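Long-range contacts in flagellar hook-associated protein 2 (Helicobacter pylori, PDB 6IWY), which caps the tip of the growing flagellar filament, helping flagellin monomers to polymerise there and keeping them from leaking out at the distal end: residues N156-D161 and D224-N229; G228-K233 and T245-S250; R257-G262 and K337-N342. All blocks are in the same frame, centred on the assembly; numbering follows the deposited sequence.

In the fold
This chain is an internal piece of the cap protein, without either end of the full polypeptide, and its three contacts are structural. Interactions 1 and 2 adjoin, with centres 10 Å apart, and share G228 and N229. Both reach the antiparallel sheet in which strands 154-158 and 230-233 are neighbours: a probable hydrogen bond from N156 N to E231 O (2.7 Å) joins them, and L157 packs on I230. Interaction 1 ties down the loop leading into strand 230-233, and interaction 2 covers that strand's other edge. Interaction 3 stands apart, its nearest atoms about 15 Å from interaction 2 and about 22 Å from interaction 1, beside helix 292-299 and the sheet of strands 268-270 and 344-347.

Interaction 1 of 3, residues N156-D161 and D224-N229; sequences NLKGAD and DRRGGN
R226 brings the end of its guanidinium up to the backbone carbonyl of K158, where NH1 and NH2 both donate to K158 O, each at 2.8 Å. That oxygen lies close to the guanidinium plane, while the two nitrogens stand above the carbonyl plane on one and the same face. Over the centre of a guanidinium face runs K158 CE, 4.1 Å above the plane; the lysine chain, bent at chi3 (79°), carries its amine on to a salt bridge with E350. Arginine suits this place because two N-H groups reach one oxygen while NH1 also pairs with D224 OD2 (2.9 Å), a salt bridge that probably helps to hold the group. D224 to G227 form a type I beta turn that starts at the end of strand 219-224 and leads into the loop; G227 closes it with a positive phi (89°) that glycine adopts easily. The CA atoms of K158 and G228 lie 5.6 Å apart, close because G228 has no side chain. N229 O belongs to this packed part, 3.8 Å from L157 CA. Beyond it the contact thins out: the N229 amide leads away from strand 154-158, and exposed A160 only skirts the arginine.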
ATOM      1  N   ASN A 156      -0.507  15.831  -5.879  1.00 42.37           N
ATOM      2  CA  ASN A 156       0.320  16.168  -4.733  1.00 42.96           C
ATOM      3  C   ASN A 156       0.910  14.914  -4.118  1.00 42.34           C
ATOM      4  O   ASN A 156       0.181  14.090  -3.557  1.00 41.94           O
ATOM      5  CB  ASN A 156      -0.493  16.874  -3.689  1.00 44.91           C
ATOM      6  CG  ASN A 156       0.068  18.187  -3.348  1.00 50.26           C
ATOM      7  OD1 ASN A 156      -0.180  19.178  -4.073  1.00 61.41           O
ATOM      8  ND2 ASN A 156       0.837  18.250  -2.265  1.00 51.10           N
ATOM      9  N   LEU A 157       2.234  14.782  -4.242  1.00 41.89           N
ATOM     10  CA  LEU A 157       2.981  13.640  -3.771  1.00 41.32           C
ATOM     11  C   LEU A 157       4.156  14.132  -2.971  1.00 42.73           C
ATOM     12  O   LEU A 157       4.571  15.298  -3.124  1.00 42.99           O
ATOM     13  CB  LEU A 157       3.514  12.852  -4.949  1.00 40.33           C
ATOM     14  CG  LEU A 157       2.469  12.138  -5.794  1.00 39.81           C
ATOM     15  CD1 LEU A 157       2.894  12.089  -7.275  1.00 40.96           C
ATOM     16  CD2 LEU A 157       2.316  10.759  -5.254  1.00 39.88           C
ATOM     17  N   LYS A 158       4.702  13.227  -2.148  1.00 42.95           N
ATOM     18  CA  LYS A 158       5.917  13.479  -1.398  1.00 44.52           C
ATOM     19  C   LYS A 158       7.122  13.292  -2.307  1.00 43.86           C
ATOM     20  O   LYS A 158       7.250  12.279  -2.953  1.00 42.98           O
ATOM     21  CB  LYS A 158       6.026  12.522  -0.214  1.00 46.15           C
ATOM     22  CG  LYS A 158       7.062  12.949   0.775  1.00 49.99           C
ATOM     23  CD  LYS A 158       7.080  12.085   2.024  1.00 54.87           C
ATOM     24  CE  LYS A 158       7.812  10.751   1.829  1.00 56.45           C
ATOM     25  NZ  LYS A 158       8.531  10.392   3.088  1.00 60.94           N
ATOM     26  N   GLY A 159       8.011  14.267  -2.343  1.00 45.05           N
ATOM     27  CA  GLY A 159       9.174  14.229  -3.236  1.00 45.41           C
ATOM     28  C   GLY A 159      10.440  13.614  -2.655  1.00 47.16           C
ATOM     29  O   GLY A 159      10.536  13.290  -1.485  1.00 47.49           O
ATOM     30  N   ALA A 160      11.428  13.487  -3.516  1.00 48.43           N
ATOM     31  CA  ALA A 160      12.758  13.029  -3.144  1.00 51.35           C
ATOM     32  C   ALA A 160      13.344  13.768  -1.920  1.00 54.31           C
ATOM     33  O   ALA A 160      14.148  13.205  -1.191  1.00 56.52           O
ATOM     34  CB  ALA A 160      13.672  13.174  -4.330  1.00 51.79           C
ATOM     35  N   ASP A 161      12.925  15.013  -1.702  1.00 54.83           N
ATOM     36  CA  ASP A 161      13.413  15.838  -0.598  1.00 58.14           C
ATOM     37  C   ASP A 161      12.605  15.708   0.701  1.00 58.50           C
ATOM     38  O   ASP A 161      12.888  16.422   1.663  1.00 61.01           O
ATOM     39  CB  ASP A 161      13.412  17.313  -1.028  1.00 59.18           C
ATOM     40  CG  ASP A 161      12.008  17.854  -1.289  1.00 58.98           C
ATOM     41  OD1 ASP A 161      11.030  17.072  -1.250  1.00 60.62           O
ATOM     42  OD2 ASP A 161      11.866  19.071  -1.534  1.00 63.23           O
ATOM     43  N   ASP A 224       2.309   4.830  -3.971  1.00 40.17           N
ATOM     44  CA  ASP A 224       3.597   5.257  -3.439  1.00 40.35           C
ATOM     45  C   ASP A 224       4.045   4.254  -2.368  1.00 41.46           C
ATOM     46  O   ASP A 224       3.444   4.185  -1.299  1.00 41.84           O
ATOM     47  CB  ASP A 224       3.478   6.643  -2.828  1.00 39.69           C
ATOM     48  CG  ASP A 224       4.823   7.166  -2.287  1.00 43.10           C
ATOM     49  OD1 ASP A 224       5.910   6.598  -2.612  1.00 41.90           O
ATOM     50  OD2 ASP A 224       4.788   8.172  -1.528  1.00 47.55           O
ATOM     51  N   ARG A 225       5.084   3.480  -2.664  1.00 41.88           N
ATOM     52  CA  ARG A 225       5.540   2.479  -1.746  1.00 44.01           C
ATOM     53  C   ARG A 225       6.145   3.083  -0.506  1.00 44.22           C
ATOM     54  O   ARG A 225       6.190   2.408   0.523  1.00 45.80           O
ATOM     55  CB  ARG A 225       6.588   1.591  -2.358  1.00 46.61           C
ATOM     56  CG  ARG A 225       6.205   0.790  -3.568  1.00 51.46           C
ATOM     57  CD  ARG A 225       7.490   0.067  -4.167  1.00 58.74           C
ATOM     58  NE  ARG A 225       7.206  -0.344  -5.551  1.00 63.44           N
ATOM     59  CZ  ARG A 225       6.677  -1.521  -5.914  1.00 68.32           C
ATOM     60  NH1 ARG A 225       6.405  -2.476  -5.007  1.00 69.43           N
ATOM     61  NH2 ARG A 225       6.418  -1.750  -7.209  1.00 70.16           N
ATOM     62  N   ARG A 226       6.630   4.322  -0.563  1.00 42.91           N
ATOM     63  CA  ARG A 226       7.153   4.929   0.674  1.00 44.41           C
ATOM     64  C   ARG A 226       6.045   5.336   1.643  1.00 44.80           C
ATOM     65  O   ARG A 226       6.313   5.619   2.809  1.00 47.02           O
ATOM     66  CB  ARG A 226       8.079   6.125   0.462  1.00 45.11           C
ATOM     67  CG  ARG A 226       9.014   6.096  -0.735  1.00 44.49           C
ATOM     68  CD  ARG A 226       8.387   7.010  -1.776  1.00 44.54           C
ATOM     69  NE  ARG A 226       9.062   8.285  -1.801  1.00 46.83           N
ATOM     70  CZ  ARG A 226       8.503   9.459  -2.066  1.00 44.68           C
ATOM     71  NH1 ARG A 226       7.203   9.582  -2.301  1.00 39.82           N
ATOM     72  NH2 ARG A 226       9.288  10.534  -2.045  1.00 47.01           N
ATOM     73  N   GLY A 227       4.804   5.356   1.170  1.00 42.97           N
ATOM     74  CA  GLY A 227       3.673   5.636   2.022  1.00 43.15           C
ATOM     75  C   GLY A 227       3.280   7.090   2.181  1.00 42.25           C
ATOM     76  O   GLY A 227       2.386   7.380   2.925  1.00 43.35           O
ATOM     77  N   GLY A 228       3.902   8.011   1.462  1.00 41.03           N
ATOM     78  CA  GLY A 228       3.586   9.423   1.643  1.00 41.01           C
ATOM     79  C   GLY A 228       2.165   9.793   1.215  1.00 40.09           C
ATOM     80  O   GLY A 228       1.552   9.110   0.421  1.00 37.72           O
ATOM     81  N   ASN A 229       1.662  10.897   1.753  1.00 41.44           N
ATOM     82  CA  ASN A 229       0.420  11.489   1.313  1.00 40.72           C
ATOM     83  C   ASN A 229       0.337  11.560  -0.194  1.00 39.43           C
ATOM     84  O   ASN A 229       1.323  11.856  -0.852  1.00 38.92           O
ATOM     85  CB  ASN A 229       0.302  12.879   1.885  1.00 41.72           C
ATOM     86  CG  ASN A 229       0.097  12.878   3.384  1.00 45.84           C
ATOM     87  OD1 ASN A 229       0.006  11.832   4.016  1.00 51.17           O
ATOM     88  ND2 ASN A 229       0.015  14.054   3.964  1.00 50.67           N
TER

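Interaction 2 of 3, residues G228-K233 and T245-S250; sequences GNIEVK and TTTQES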
ATOM      1  N   GLY A 228       3.902   8.011   1.462  1.00 41.03           N
ATOM      2  CA  GLY A 228       3.586   9.423   1.643  1.00 41.01           C
ATOM      3  C   GLY A 228       2.165   9.793   1.215  1.00 40.09           C
ATOM      4  O   GLY A 228       1.552   9.110   0.421  1.00 37.72           O
ATOM      5  N   ASN A 229       1.662  10.897   1.753  1.00 41.44           N
ATOM      6  CA  ASN A 229       0.420  11.489   1.313  1.00 40.72           C
ATOM      7  C   ASN A 229       0.337  11.560  -0.194  1.00 39.43           C
ATOM      8  O   ASN A 229       1.323  11.856  -0.852  1.00 38.92           O
ATOM      9  CB  ASN A 229       0.302  12.879   1.885  1.00 41.72           C
ATOM     10  CG  ASN A 229       0.097  12.878   3.384  1.00 45.84           C
ATOM     11  OD1 ASN A 229       0.006  11.832   4.016  1.00 51.17           O
ATOM     12  ND2 ASN A 229       0.015  14.054   3.964  1.00 50.67           N
ATOM     13  N   ILE A 230      -0.829  11.209  -0.724  1.00 39.62           N
ATOM     14  CA  ILE A 230      -1.188  11.439  -2.113  1.00 39.03           C
ATOM     15  C   ILE A 230      -2.511  12.246  -2.171  1.00 40.68           C
ATOM     16  O   ILE A 230      -3.465  11.924  -1.440  1.00 41.05           O
ATOM     17  CB  ILE A 230      -1.435  10.127  -2.865  1.00 38.50           C
ATOM     18  CG1 ILE A 230      -0.220   9.206  -2.809  1.00 38.08           C
ATOM     19  CG2 ILE A 230      -1.778  10.407  -4.363  1.00 37.71           C
ATOM     20  CD1 ILE A 230      -0.568   7.800  -3.349  1.00 37.01           C
ATOM     21  N   GLU A 231      -2.544  13.278  -3.027  1.00 41.40           N
ATOM     22  CA  GLU A 231      -3.736  14.084  -3.287  1.00 43.42           C
ATOM     23  C   GLU A 231      -3.894  14.363  -4.768  1.00 42.98           C
ATOM     24  O   GLU A 231      -2.924  14.641  -5.457  1.00 42.09           O
ATOM     25  CB  GLU A 231      -3.674  15.430  -2.584  1.00 44.76           C
ATOM     26  CG  GLU A 231      -3.342  15.350  -1.109  1.00 51.40           C
ATOM     27  CD  GLU A 231      -3.346  16.726  -0.380  1.00 59.10           C
ATOM     28  OE1 GLU A 231      -3.263  16.721   0.889  1.00 62.80           O
ATOM     29  OE2 GLU A 231      -3.406  17.795  -1.064  1.00 61.30           O
ATOM     30  N   VAL A 232      -5.130  14.290  -5.246  1.00 44.47           N
ATOM     31  CA  VAL A 232      -5.475  14.708  -6.584  1.00 44.54           C
ATOM     32  C   VAL A 232      -6.353  15.920  -6.402  1.00 46.53           C
ATOM     33  O   VAL A 232      -7.464  15.818  -5.921  1.00 48.61           O
ATOM     34  CB  VAL A 232      -6.244  13.614  -7.316  1.00 45.29           C
ATOM     35  CG1 VAL A 232      -6.627  14.052  -8.757  1.00 43.55           C
ATOM     36  CG2 VAL A 232      -5.433  12.324  -7.294  1.00 44.36           C
ATOM     37  N   LYS A 233      -5.828  17.074  -6.767  1.00 47.14           N
ATOM     38  CA  LYS A 233      -6.478  18.345  -6.521  1.00 48.57           C
ATOM     39  C   LYS A 233      -6.838  19.038  -7.817  1.00 48.34           C
ATOM     40  O   LYS A 233      -6.308  18.738  -8.865  1.00 46.87           O
ATOM     41  CB  LYS A 233      -5.528  19.245  -5.733  1.00 49.09           C
ATOM     42  CG  LYS A 233      -5.501  18.940  -4.250  1.00 51.94           C
ATOM     43  CD  LYS A 233      -4.113  19.174  -3.627  1.00 55.22           C
ATOM     44  CE  LYS A 233      -3.484  20.558  -3.951  1.00 57.86           C
ATOM     45  NZ  LYS A 233      -4.268  21.713  -3.379  1.00 60.54           N
ATOM     46  N   THR A 245     -10.163  11.897  -3.071  1.00 58.05           N
ATOM     47  CA  THR A 245      -9.065  12.670  -3.657  1.00 56.38           C
ATOM     48  C   THR A 245      -7.815  12.801  -2.791  1.00 55.84           C
ATOM     49  O   THR A 245      -6.841  13.402  -3.236  1.00 54.51           O
ATOM     50  CB  THR A 245      -9.498  14.089  -3.991  1.00 57.13           C
ATOM     51  OG1 THR A 245     -10.240  14.619  -2.891  1.00 58.54           O
ATOM     52  CG2 THR A 245     -10.342  14.112  -5.265  1.00 58.07           C
ATOM     53  N   THR A 246      -7.842  12.274  -1.571  1.00 57.38           N
ATOM     54  CA  THR A 246      -6.670  12.266  -0.695  1.00 57.34           C
ATOM     55  C   THR A 246      -6.581  10.977   0.105  1.00 58.75           C
ATOM     56  O   THR A 246      -7.592  10.393   0.459  1.00 60.01           O
ATOM     57  CB  THR A 246      -6.667  13.439   0.309  1.00 58.51           C
ATOM     58  OG1 THR A 246      -7.721  13.261   1.252  1.00 61.65           O
ATOM     59  CG2 THR A 246      -6.860  14.757  -0.385  1.00 58.35           C
ATOM     60  N   THR A 247      -5.356  10.548   0.385  1.00 58.95           N
ATOM     61  CA  THR A 247      -5.124   9.355   1.178  1.00 61.07           C
ATOM     62  C   THR A 247      -5.144   9.737   2.634  1.00 64.20           C
ATOM     63  O   THR A 247      -4.719  10.839   2.995  1.00 64.01           O
ATOM     64  CB  THR A 247      -3.766   8.715   0.885  1.00 59.94           C
ATOM     65  OG1 THR A 247      -2.722   9.679   1.120  1.00 59.91           O
ATOM     66  CG2 THR A 247      -3.703   8.232  -0.558  1.00 57.93           C
ATOM     67  N   GLN A 248      -5.616   8.792   3.456  1.00 67.94           N
ATOM     68  CA  GLN A 248      -5.749   8.956   4.918  1.00 71.63           C
ATOM     69  C   GLN A 248      -4.399   8.809   5.608  1.00 72.55           C
ATOM     70  O   GLN A 248      -3.863   7.698   5.718  1.00 72.61           O
ATOM     71  CB  GLN A 248      -6.734   7.931   5.508  1.00 74.28           C
ATOM     72  N   GLU A 249      -3.864   9.943   6.062  1.00 73.48           N
ATOM     73  CA  GLU A 249      -2.715   9.932   6.939  1.00 75.21           C
ATOM     74  C   GLU A 249      -3.121   9.117   8.145  1.00 77.78           C
ATOM     75  O   GLU A 249      -4.007   9.523   8.900  1.00 80.15           O
ATOM     76  CB  GLU A 249      -2.410  11.347   7.409  1.00 76.96           C
ATOM     77  CG  GLU A 249      -1.336  12.075   6.619  1.00 76.94           C
ATOM     78  CD  GLU A 249      -0.494  12.953   7.541  1.00 81.61           C
ATOM     79  OE1 GLU A 249      -1.043  13.963   8.050  1.00 82.90           O
ATOM     80  OE2 GLU A 249       0.692  12.599   7.788  1.00 82.90           O
ATOM     81  N   SER A 250      -2.503   7.959   8.314  1.00 84.23           N
ATOM     82  CA  SER A 250      -2.848   7.097   9.435  1.00 80.85           C
ATOM     83  C   SER A 250      -2.006   7.453  10.658  1.00 73.73           C
ATOM     84  O   SER A 250      -0.812   7.696  10.557  1.00 73.02           O
ATOM     85  CB  SER A 250      -2.670   5.619   9.073  1.00 85.22           C
ATOM     86  OG  SER A 250      -2.977   4.806  10.204  1.00 83.43           O
TER
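T247 and I230 meet where the loop 245-250 runs antiparallel to strand 230-233, an outermost strand of a four-stranded antiparallel sheet. The pairing is a single beta bridge between E231 and T246, a non-hydrogen-bonded pair flanked by two backbone bonds: T247 N donates to I230 O (3.0 Å), and V232 N to T245 O (2.8 Å).

E231 and T246 lie side by side and point the same way, E231 CG resting 3.6 Å from T246 CG2. The glutamate is extended beyond CG, which carries its carboxylate past the threonine methyl, so that methylene and methyl groups do the touching. The other edge of the strand faces strand 154-158.

T247 instead turns toward I230. Its CG2 lies 3.7 Å from I230 CB, an apolar touch that both residues continue onto L131 of strand 129-132. A branched residue with one methyl and one hydroxyl fits here, since the methyl packs on I230 while the hydroxyl accepts from I230 N. T245 sets its CB and CG2 beside the carbonyl oxygen of V232, and it also packs on A237 of helix 237-240, the helix in the connection between the two segments.

At the solvent side the N229 amide and the E249 chain pass each other at a slant, with amide and carboxylate planes 79° apart and N229 CG 3.6 Å from E249 CG. At I230, chi1 of 57° in T247 sets T247 OG1 between its own backbone N and carbonyl carbon, where it accepts a nearly straight bond from I230 N, 3.1 Å long with 174° at the hydrogen.

Interaction 3 of 3, residues R257-G262 and K337-N342; sequences RTIKEG and KDLGLN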
ATOM      1  N   ARG A 257      -5.670   0.898  25.530  1.00 55.64           N
ATOM      2  CA  ARG A 257      -6.755   0.972  26.469  1.00 58.69           C
ATOM      3  C   ARG A 257      -7.085   2.442  26.680  1.00 57.24           C
ATOM      4  O   ARG A 257      -6.231   3.291  26.504  1.00 54.12           O
ATOM      5  CB  ARG A 257      -6.287   0.394  27.798  1.00 59.27           C
ATOM      6  CG  ARG A 257      -5.902  -1.105  27.785  1.00 61.74           C
ATOM      7  CD  ARG A 257      -7.090  -2.031  27.489  1.00 67.95           C
ATOM      8  NE  ARG A 257      -7.164  -3.127  28.462  1.00 71.15           N
ATOM      9  CZ  ARG A 257      -8.225  -3.434  29.207  1.00 76.13           C
ATOM     10  NH1 ARG A 257      -9.382  -2.780  29.116  1.00 79.58           N
ATOM     11  NH2 ARG A 257      -8.127  -4.430  30.053  1.00 79.28           N
ATOM     12  N   THR A 258      -8.318   2.732  27.075  1.00 60.73           N
ATOM     13  CA  THR A 258      -8.709   4.074  27.512  1.00 60.35           C
ATOM     14  C   THR A 258      -7.784   4.440  28.646  1.00 57.63           C
ATOM     15  O   THR A 258      -7.253   3.564  29.271  1.00 56.78           O
ATOM     16  CB  THR A 258     -10.190   4.105  27.937  1.00 66.86           C
ATOM     17  OG1 THR A 258     -10.540   2.894  28.635  1.00 70.67           O
ATOM     18  CG2 THR A 258     -11.061   4.193  26.707  1.00 68.89           C
ATOM     19  N   ILE A 259      -7.510   5.716  28.872  1.00 57.18           N
ATOM     20  CA  ILE A 259      -6.537   6.080  29.921  1.00 55.96           C
ATOM     21  C   ILE A 259      -7.235   5.762  31.195  1.00 61.38           C
ATOM     22  O   ILE A 259      -8.448   5.865  31.253  1.00 66.87           O
ATOM     23  CB  ILE A 259      -6.098   7.567  29.885  1.00 54.60           C
ATOM     24  CG1 ILE A 259      -5.149   7.801  28.715  1.00 49.25           C
ATOM     25  CG2 ILE A 259      -5.372   7.972  31.159  1.00 53.94           C
ATOM     26  CD1 ILE A 259      -4.741   9.231  28.587  1.00 48.05           C
ATOM     27  N   LYS A 260      -6.506   5.347  32.212  1.00 61.95           N
ATOM     28  CA  LYS A 260      -7.182   4.871  33.419  1.00 68.14           C
ATOM     29  C   LYS A 260      -7.821   6.061  34.151  1.00 73.11           C
ATOM     30  O   LYS A 260      -7.288   7.179  34.121  1.00 71.52           O
ATOM     31  CB  LYS A 260      -6.239   4.059  34.335  1.00 67.45           C
ATOM     32  CG  LYS A 260      -6.975   3.069  35.223  1.00 72.86           C
ATOM     33  CD  LYS A 260      -6.020   2.293  36.162  1.00 73.31           C
ATOM     34  CE  LYS A 260      -6.762   1.522  37.238  1.00 78.75           C
ATOM     35  NZ  LYS A 260      -5.796   0.891  38.179  1.00 80.62           N
ATOM     36  N   GLU A 261      -8.982   5.807  34.752  1.00 79.75           N
ATOM     37  CA  GLU A 261      -9.697   6.796  35.566  1.00 86.39           C
ATOM     38  C   GLU A 261      -9.052   6.955  36.948  1.00 89.51           C
ATOM     39  O   GLU A 261      -8.683   5.954  37.586  1.00 90.36           O
ATOM     40  CB  GLU A 261     -11.157   6.358  35.769  1.00 93.79           C
ATOM     41  N   GLY A 262      -8.940   8.205  37.411  1.00 91.95           N
ATOM     42  CA  GLY A 262      -8.453   8.507  38.767  1.00 96.41           C
ATOM     43  C   GLY A 262      -7.003   8.939  38.815  1.00 91.96           C
ATOM     44  O   GLY A 262      -6.412   9.201  37.794  1.00 85.72           O
ATOM     45  N   LYS A 337       1.548   1.507  31.592  1.00 39.37           N
ATOM     46  CA  LYS A 337       0.503   0.537  31.256  1.00 40.15           C
ATOM     47  C   LYS A 337      -0.905   1.115  31.496  1.00 42.32           C
ATOM     48  O   LYS A 337      -1.847   0.761  30.791  1.00 42.24           O
ATOM     49  CB  LYS A 337       0.665  -0.749  32.034  1.00 42.47           C
ATOM     50  CG  LYS A 337       0.397  -0.650  33.480  1.00 44.51           C
ATOM     51  CD  LYS A 337       0.346  -2.018  34.062  1.00 48.44           C
ATOM     52  CE  LYS A 337      -0.015  -1.959  35.511  1.00 51.56           C
ATOM     53  NZ  LYS A 337       1.051  -1.221  36.167  1.00 54.80           N
ATOM     54  N   ASP A 338      -1.027   2.023  32.464  1.00 44.83           N
ATOM     55  CA  ASP A 338      -2.284   2.704  32.723  1.00 47.85           C
ATOM     56  C   ASP A 338      -2.623   3.726  31.634  1.00 46.49           C
ATOM     57  O   ASP A 338      -3.774   4.155  31.525  1.00 47.68           O
ATOM     58  CB  ASP A 338      -2.248   3.359  34.102  1.00 51.51           C
ATOM     59  CG  ASP A 338      -2.280   2.325  35.250  1.00 58.21           C
ATOM     60  OD1 ASP A 338      -2.930   1.248  35.120  1.00 61.56           O
ATOM     61  OD2 ASP A 338      -1.662   2.593  36.305  1.00 65.46           O
ATOM     62  N   LEU A 339      -1.634   4.119  30.820  1.00 44.03           N
ATOM     63  CA  LEU A 339      -1.934   4.930  29.663  1.00 42.25           C
ATOM     64  C   LEU A 339      -2.003   4.035  28.444  1.00 41.23           C
ATOM     65  O   LEU A 339      -2.049   4.526  27.303  1.00 40.53           O
ATOM     66  CB  LEU A 339      -0.893   6.023  29.458  1.00 41.16           C
ATOM     67  CG  LEU A 339      -0.611   7.002  30.601  1.00 44.33           C
ATOM     68  CD1 LEU A 339       0.639   7.842  30.279  1.00 45.18           C
ATOM     69  CD2 LEU A 339      -1.766   7.905  30.846  1.00 46.01           C
ATOM     70  N   GLY A 340      -2.028   2.725  28.669  1.00 42.03           N
ATOM     71  CA  GLY A 340      -2.057   1.765  27.566  1.00 42.23           C
ATOM     72  C   GLY A 340      -0.846   1.886  26.657  1.00 40.63           C
ATOM     73  O   GLY A 340      -0.938   1.632  25.466  1.00 40.72           O
ATOM     74  N   LEU A 341       0.294   2.263  27.236  1.00 40.73           N
ATOM     75  CA  LEU A 341       1.552   2.413  26.523  1.00 40.40           C
ATOM     76  C   LEU A 341       2.650   1.475  27.078  1.00 42.55           C
ATOM     77  O   LEU A 341       2.599   1.024  28.213  1.00 44.46           O
ATOM     78  CB  LEU A 341       2.006   3.874  26.569  1.00 39.35           C
ATOM     79  CG  LEU A 341       1.009   4.946  26.056  1.00 37.92           C
ATOM     80  CD1 LEU A 341       1.553   6.417  26.079  1.00 34.06           C
ATOM     81  CD2 LEU A 341       0.562   4.564  24.662  1.00 37.91           C
ATOM     82  N   ASN A 342       3.616   1.172  26.216  1.00 44.00           N
ATOM     83  CA  ASN A 342       4.844   0.453  26.529  1.00 45.75           C
ATOM     84  C   ASN A 342       6.016   1.345  26.399  1.00 45.50           C
ATOM     85  O   ASN A 342       6.110   2.055  25.433  1.00 46.24           O
ATOM     86  CB  ASN A 342       5.092  -0.605  25.469  1.00 48.29           C
ATOM     87  CG  ASN A 342       4.219  -1.776  25.631  1.00 51.63           C
ATOM     88  OD1 ASN A 342       3.893  -2.171  26.760  1.00 57.62           O
ATOM     89  ND2 ASN A 342       3.826  -2.360  24.524  1.00 54.88           N
TER
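K260 and D338 are joined by a backbone hydrogen bond, K260 N donating to D338 O at 3.1 Å. The bond is somewhat bent at the hydrogen (143°), but the nitrogen stands nearly along the C=O axis, at 162°. It is the single hydrogen bond between R257-G262 and K337-N342, which meet as surface loops whose connection carries the flagellin hook IN sequence motif.

The K260 and D338 side chains cross at a slant. K260 CG is anti to the backbone N (chi1 -155°), and the rest of the lysine is extended, so that its aliphatic part passes the aspartate: K260 CD lies 3.4 Å from D338 OD1. The charged ends come less close, with K260 NZ 4.2 Å from D338 OD1, beyond a salt bridge. Such a spacing should still be mildly attractive, and a long lysine suits it by offering methylenes to the contact and charge at its tip. Both residues also touch a neighbouring molecule in the crystal.

Further along, K337-G340 is held by G340 N donating to K337 O (2.9 Å). G340 has positive phi and no side chain on the side facing R257, which allows G340 CA to lie 4.2 Å from R257 N; a backbone hydrogen bond to S256 ties the glycine to the residue just before R257.

On the inner side the contact is apolar. I259 and L339 run side by side, pointing the same way, and I259 CG2 meets L339 CD2 at 3.6 Å. Both branched aliphatic chains continue onto L264 and onto I294 of helix 292-299, whereby the loop between strands 253-254 and 268-270 and the loop between helix 330-335 and strand 344-347 are packed together against that helix.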